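Local structure of putative rRNA methyltransferase (Sorangium cellulosum, 4RWZ) at residues Leu114-Arg126 with Trp162-Phe176. The protein probably methylates 16S rRNA of the 30S ribosomal subunit, a modification that confers resistance to aminoglycoside antibiotics. Numbering follows the deposited sequence.
Sequences LVLPEAPVLEALR and WLDDALRPAYRAAGF
In the Rossmann-like methyltransferase fold, helices 119-127 and 160-172 pack together on one face of the seven-stranded sheet, and two aromatic side chains tie the second helix to the end of helix 108-115. There Tyr171 OH donates to Leu114 O (2.6 Å) in the carbonyl plane, on a lone pair, while Trp162 NE1 meets Val115 O almost head-on, with a C=O...N angle of 170°. Both residues suit the task: each pairs a broad aromatic surface for packing with one hydrogen-bond donor, a phenol hydroxyl or an indole N-H. Pro117, after a cis peptide bond, presses CG tightly against Ala170 CB (3.4 Å), where a methyl permits close approach. Leu122 crosses Tyr171 at about a right angle and lays CD1 over the ring face, 4.1 Å from its centroid; its CB also meets Ala174 CB. A Schellman motif closes the second helix at Gly175, whose positive phi of 95° calls for glycine, since a CB would jam against Ala174 O. Arg126, bent at chi2 (64°), lays its CD over the centre of the Phe176 ring, whose other neighbours include Leu135 of the sheet. The guanidinium has a second partner in Ile214 O through NH2, while Arg126 NE donates to Gly175 O (2.9 Å) from above the carbonyl plane.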
loop_
_atom_site.group_PDB
_atom_site.type_symbol
_atom_site.label_atom_id
_atom_site.label_comp_id
_atom_site.label_asym_id
_atom_site.label_seq_id
_atom_site.Cartn_x
_atom_site.Cartn_y
_atom_site.Cartn_z
ATOM N N LEU A 114 -7.399 -9.763 2.257
ATOM C CA LEU A 114 -8.302 -8.834 1.533
ATOM C C LEU A 114 -9.558 -9.521 1.009
ATOM O O LEU A 114 -10.626 -8.866 0.769
ATOM C CB LEU A 114 -7.566 -8.170 0.310
ATOM C CG LEU A 114 -6.363 -7.301 0.728
ATOM C CD1 LEU A 114 -5.500 -7.004 -0.565
ATOM C CD2 LEU A 114 -6.834 -5.992 1.304
ATOM N N VAL A 115 -9.476 -10.843 0.820
ATOM C CA VAL A 115 -10.648 -11.543 0.241
ATOM C C VAL A 115 -11.440 -12.383 1.233
ATOM O O VAL A 115 -12.579 -12.771 0.915
ATOM C CB VAL A 115 -10.311 -12.388 -1.009
ATOM C CG1 VAL A 115 -9.642 -11.489 -2.086
ATOM C CG2 VAL A 115 -9.410 -13.555 -0.668
ATOM N N LEU A 116 -10.858 -12.723 2.393
ATOM C CA LEU A 116 -11.631 -13.503 3.372
ATOM C C LEU A 116 -12.792 -12.686 3.977
ATOM O O LEU A 116 -13.951 -13.158 3.994
ATOM C CB LEU A 116 -10.732 -14.158 4.444
ATOM C CG LEU A 116 -9.828 -15.245 3.802
ATOM C CD1 LEU A 116 -8.849 -15.877 4.795
ATOM C CD2 LEU A 116 -10.670 -16.295 3.076
ATOM N N PRO A 117 -12.529 -11.480 4.501
ATOM C CA PRO A 117 -11.269 -10.791 4.767
ATOM C C PRO A 117 -10.920 -10.929 6.225
ATOM O O PRO A 117 -11.647 -11.568 7.001
ATOM C CB PRO A 117 -11.605 -9.330 4.447
ATOM C CG PRO A 117 -13.029 -9.209 5.007
ATOM C CD PRO A 117 -13.687 -10.580 4.726
ATOM N N GLU A 118 -9.783 -10.340 6.599
ATOM C CA GLU A 118 -9.332 -10.347 7.989
ATOM C C GLU A 118 -9.387 -8.943 8.564
ATOM O O GLU A 118 -8.651 -8.080 8.105
ATOM C CB GLU A 118 -7.891 -10.924 8.097
ATOM C CG GLU A 118 -7.817 -12.351 7.574
ATOM C CD GLU A 118 -6.351 -12.811 7.449
ATOM O OE1 GLU A 118 -5.512 -12.199 8.134
ATOM O OE2 GLU A 118 -6.039 -13.722 6.656
ATOM N N ALA A 119 -10.251 -8.726 9.567
ATOM C CA ALA A 119 -10.473 -7.370 10.123
ATOM C C ALA A 119 -9.214 -6.615 10.567
ATOM O O ALA A 119 -9.084 -5.442 10.306
ATOM C CB ALA A 119 -11.586 -7.367 11.303
ATOM N N PRO A 120 -8.297 -7.270 11.316
ATOM C CA PRO A 120 -7.128 -6.497 11.735
ATOM C C PRO A 120 -6.329 -5.978 10.554
ATOM O O PRO A 120 -5.767 -4.918 10.719
ATOM C CB PRO A 120 -6.260 -7.544 12.498
ATOM C CG PRO A 120 -7.220 -8.509 12.993
ATOM C CD PRO A 120 -8.333 -8.604 11.945
ATOM N N VAL A 121 -6.288 -6.678 9.418
ATOM C CA VAL A 121 -5.525 -6.181 8.274
ATOM C C VAL A 121 -6.283 -5.043 7.613
ATOM O O VAL A 121 -5.711 -4.023 7.238
ATOM C CB VAL A 121 -5.254 -7.293 7.274
ATOM C CG1 VAL A 121 -4.433 -6.778 6.061
ATOM C CG2 VAL A 121 -4.402 -8.403 7.946
ATOM N N LEU A 122 -7.606 -5.206 7.470
ATOM C CA LEU A 122 -8.360 -4.100 6.844
ATOM C C LEU A 122 -8.285 -2.847 7.674
ATOM O O LEU A 122 -8.166 -1.749 7.164
ATOM C CB LEU A 122 -9.830 -4.476 6.673
ATOM C CG LEU A 122 -10.075 -5.681 5.795
ATOM C CD1 LEU A 122 -11.634 -5.857 5.609
ATOM C CD2 LEU A 122 -9.443 -5.512 4.397
ATOM N N GLU A 123 -8.351 -2.993 8.991
ATOM C CA GLU A 123 -8.227 -1.844 9.870
ATOM C C GLU A 123 -6.830 -1.200 9.769
ATOM O O GLU A 123 -6.691 0.025 9.828
ATOM C CB GLU A 123 -8.531 -2.250 11.332
ATOM C CG GLU A 123 -10.018 -2.648 11.510
ATOM C CD GLU A 123 -10.332 -3.188 12.864
ATOM O OE1 GLU A 123 -9.593 -2.796 13.816
ATOM O OE2 GLU A 123 -11.347 -3.933 12.983
ATOM N N ALA A 124 -5.792 -2.038 9.653
ATOM C CA ALA A 124 -4.452 -1.460 9.559
ATOM C C ALA A 124 -4.319 -0.612 8.275
ATOM O O ALA A 124 -3.670 0.457 8.276
ATOM C CB ALA A 124 -3.375 -2.567 9.588
ATOM N N LEU A 125 -4.900 -1.111 7.187
ATOM C CA LEU A 125 -4.843 -0.377 5.888
ATOM C C LEU A 125 -5.703 0.890 5.928
ATOM O O LEU A 125 -5.290 1.960 5.451
ATOM C CB LEU A 125 -5.282 -1.315 4.769
ATOM C CG LEU A 125 -4.334 -2.534 4.574
ATOM C CD1 LEU A 125 -5.018 -3.441 3.551
ATOM C CD2 LEU A 125 -3.002 -2.072 4.010
ATOM N N ARG A 126 -6.882 0.790 6.512
ATOM C CA ARG A 126 -7.774 1.948 6.615
ATOM C C ARG A 126 -7.112 3.071 7.417
ATOM O O ARG A 126 -7.319 4.253 7.164
ATOM C CB ARG A 126 -9.100 1.546 7.257
ATOM C CG ARG A 126 -10.034 2.737 7.589
ATOM C CD ARG A 126 -10.485 3.473 6.282
ATOM N NE ARG A 126 -11.427 4.558 6.605
ATOM C CZ ARG A 126 -11.022 5.764 7.010
ATOM N NH1 ARG A 126 -9.723 6.004 7.173
ATOM N NH2 ARG A 126 -11.888 6.722 7.262
ATOM N N TRP A 162 -20.371 -13.443 -2.999
ATOM C CA TRP A 162 -19.304 -13.317 -2.028
ATOM C C TRP A 162 -19.144 -11.855 -1.602
ATOM O O TRP A 162 -18.887 -11.523 -0.436
ATOM C CB TRP A 162 -17.980 -13.859 -2.585
ATOM C CG TRP A 162 -16.951 -13.888 -1.529
ATOM C CD1 TRP A 162 -15.897 -13.022 -1.372
ATOM C CD2 TRP A 162 -16.885 -14.807 -0.429
ATOM N NE1 TRP A 162 -15.175 -13.365 -0.239
ATOM C CE2 TRP A 162 -15.762 -14.458 0.347
ATOM C CE3 TRP A 162 -17.669 -15.890 -0.021
ATOM C CZ2 TRP A 162 -15.398 -15.165 1.499
ATOM C CZ3 TRP A 162 -17.294 -16.590 1.105
ATOM C CH2 TRP A 162 -16.186 -16.222 1.857
ATOM N N LEU A 163 -19.227 -10.986 -2.584
ATOM C CA LEU A 163 -19.165 -9.564 -2.334
ATOM C C LEU A 163 -20.294 -9.153 -1.371
ATOM O O LEU A 163 -20.058 -8.397 -0.438
ATOM C CB LEU A 163 -19.296 -8.816 -3.646
ATOM C CG LEU A 163 -18.640 -7.453 -3.613
ATOM C CD1 LEU A 163 -17.173 -7.680 -3.911
ATOM C CD2 LEU A 163 -19.266 -6.588 -4.665
ATOM N N ASP A 164 -21.508 -9.650 -1.617
ATOM C CA ASP A 164 -22.685 -9.306 -0.838
ATOM C C ASP A 164 -22.629 -9.740 0.631
ATOM O O ASP A 164 -22.983 -8.954 1.521
ATOM C CB ASP A 164 -23.913 -9.920 -1.502
ATOM C CG ASP A 164 -25.211 -9.420 -0.908
ATOM O OD1 ASP A 164 -25.343 -8.185 -0.771
ATOM O OD2 ASP A 164 -26.093 -10.257 -0.572
ATOM N N ASP A 165 -22.166 -10.959 0.913
ATOM C CA ASP A 165 -22.203 -11.439 2.296
ATOM C C ASP A 165 -20.861 -11.318 3.009
ATOM O O ASP A 165 -20.805 -11.081 4.229
ATOM C CB ASP A 165 -22.624 -12.903 2.344
ATOM C CG ASP A 165 -24.083 -13.094 2.675
ATOM O OD1 ASP A 165 -24.647 -12.373 3.532
ATOM O OD2 ASP A 165 -24.671 -14.006 2.061
ATOM N N ALA A 166 -19.767 -11.514 2.292
ATOM C CA ALA A 166 -18.512 -11.524 3.010
ATOM C C ALA A 166 -17.840 -10.197 2.928
ATOM O O ALA A 166 -17.366 -9.680 3.925
ATOM C CB ALA A 166 -17.556 -12.595 2.466
ATOM N N LEU A 167 -17.721 -9.646 1.716
ATOM C CA LEU A 167 -16.829 -8.525 1.599
ATOM C C LEU A 167 -17.440 -7.181 1.907
ATOM O O LEU A 167 -16.884 -6.413 2.689
ATOM C CB LEU A 167 -16.135 -8.492 0.221
ATOM C CG LEU A 167 -15.180 -9.662 -0.050
ATOM C CD1 LEU A 167 -14.254 -9.334 -1.195
ATOM C CD2 LEU A 167 -14.375 -10.014 1.168
ATOM N N ARG A 168 -18.577 -6.848 1.281
ATOM C CA ARG A 168 -19.123 -5.525 1.558
ATOM C C ARG A 168 -19.305 -5.203 3.040
ATOM O O ARG A 168 -18.910 -4.120 3.478
ATOM C CB ARG A 168 -20.436 -5.241 0.778
ATOM C CG ARG A 168 -20.193 -5.070 -0.688
ATOM C CD ARG A 168 -21.543 -4.611 -1.402
ATOM N NE ARG A 168 -21.263 -4.531 -2.818
ATOM C CZ ARG A 168 -20.639 -3.482 -3.341
ATOM N NH1 ARG A 168 -20.275 -2.461 -2.531
ATOM N NH2 ARG A 168 -20.371 -3.450 -4.641
ATOM N N PRO A 169 -19.928 -6.124 3.812
ATOM C CA PRO A 169 -20.157 -5.768 5.213
ATOM C C PRO A 169 -18.862 -5.685 6.013
ATOM O O PRO A 169 -18.735 -4.791 6.864
ATOM C CB PRO A 169 -21.013 -6.935 5.740
ATOM C CG PRO A 169 -21.636 -7.558 4.528
ATOM C CD PRO A 169 -20.587 -7.397 3.453
ATOM N N ALA A 170 -17.916 -6.574 5.718
ATOM C CA ALA A 170 -16.656 -6.625 6.450
ATOM C C ALA A 170 -15.818 -5.383 6.119
ATOM O O ALA A 170 -15.149 -4.795 6.991
ATOM C CB ALA A 170 -15.905 -7.863 6.086
ATOM N N TYR A 171 -15.791 -4.990 4.856
ATOM C CA TYR A 171 -15.059 -3.771 4.517
ATOM C C TYR A 171 -15.715 -2.563 5.216
ATOM O O TYR A 171 -15.012 -1.717 5.780
ATOM C CB TYR A 171 -14.984 -3.564 2.978
ATOM C CG TYR A 171 -13.793 -4.273 2.360
ATOM C CD1 TYR A 171 -13.710 -5.662 2.350
ATOM C CD2 TYR A 171 -12.731 -3.548 1.788
ATOM C CE1 TYR A 171 -12.607 -6.329 1.801
ATOM C CE2 TYR A 171 -11.644 -4.186 1.220
ATOM C CZ TYR A 171 -11.585 -5.585 1.237
ATOM O OH TYR A 171 -10.485 -6.226 0.691
ATOM N N ARG A 172 -17.057 -2.508 5.211
ATOM C CA ARG A 172 -17.738 -1.421 5.898
ATOM C C ARG A 172 -17.372 -1.446 7.395
ATOM O O ARG A 172 -17.247 -0.386 8.030
ATOM C CB ARG A 172 -19.280 -1.530 5.755
ATOM C CG ARG A 172 -19.745 -0.910 4.532
ATOM C CD ARG A 172 -21.307 -0.770 4.555
ATOM N NE ARG A 172 -21.768 -0.200 3.308
ATOM C CZ ARG A 172 -22.824 -0.655 2.640
ATOM N NH1 ARG A 172 -23.519 -1.682 3.120
ATOM N NH2 ARG A 172 -23.193 -0.071 1.503
ATOM N N ALA A 173 -17.275 -2.654 7.957
ATOM C CA ALA A 173 -16.960 -2.794 9.381
ATOM C C ALA A 173 -15.540 -2.287 9.670
ATOM O O ALA A 173 -15.173 -2.176 10.841
ATOM C CB ALA A 173 -17.119 -4.247 9.859
ATOM N N ALA A 174 -14.708 -2.129 8.629
ATOM C CA ALA A 174 -13.349 -1.548 8.794
ATOM C C ALA A 174 -13.230 -0.096 8.336
ATOM O O ALA A 174 -12.124 0.430 8.255
ATOM C CB ALA A 174 -12.243 -2.431 8.059
ATOM N N GLY A 175 -14.330 0.530 7.895
ATOM C CA GLY A 175 -14.255 1.905 7.429
ATOM C C GLY A 175 -14.073 2.111 5.920
ATOM O O GLY A 175 -13.689 3.210 5.475
ATOM N N PHE A 176 -14.398 1.087 5.123
ATOM C CA PHE A 176 -14.273 1.152 3.655
ATOM C C PHE A 176 -15.582 0.812 2.990
ATOM O O PHE A 176 -16.274 -0.108 3.434
ATOM C CB PHE A 176 -13.257 0.090 3.151
ATOM C CG PHE A 176 -11.796 0.482 3.299
ATOM C CD1 PHE A 176 -11.269 1.533 2.561
ATOM C CD2 PHE A 176 -10.942 -0.257 4.145
ATOM C CE1 PHE A 176 -9.923 1.870 2.664
ATOM C CE2 PHE A 176 -9.568 0.047 4.220
ATOM C CZ PHE A 176 -9.076 1.127 3.489
HETATM O O HOH W 1 -13.371 -4.185 11.312
#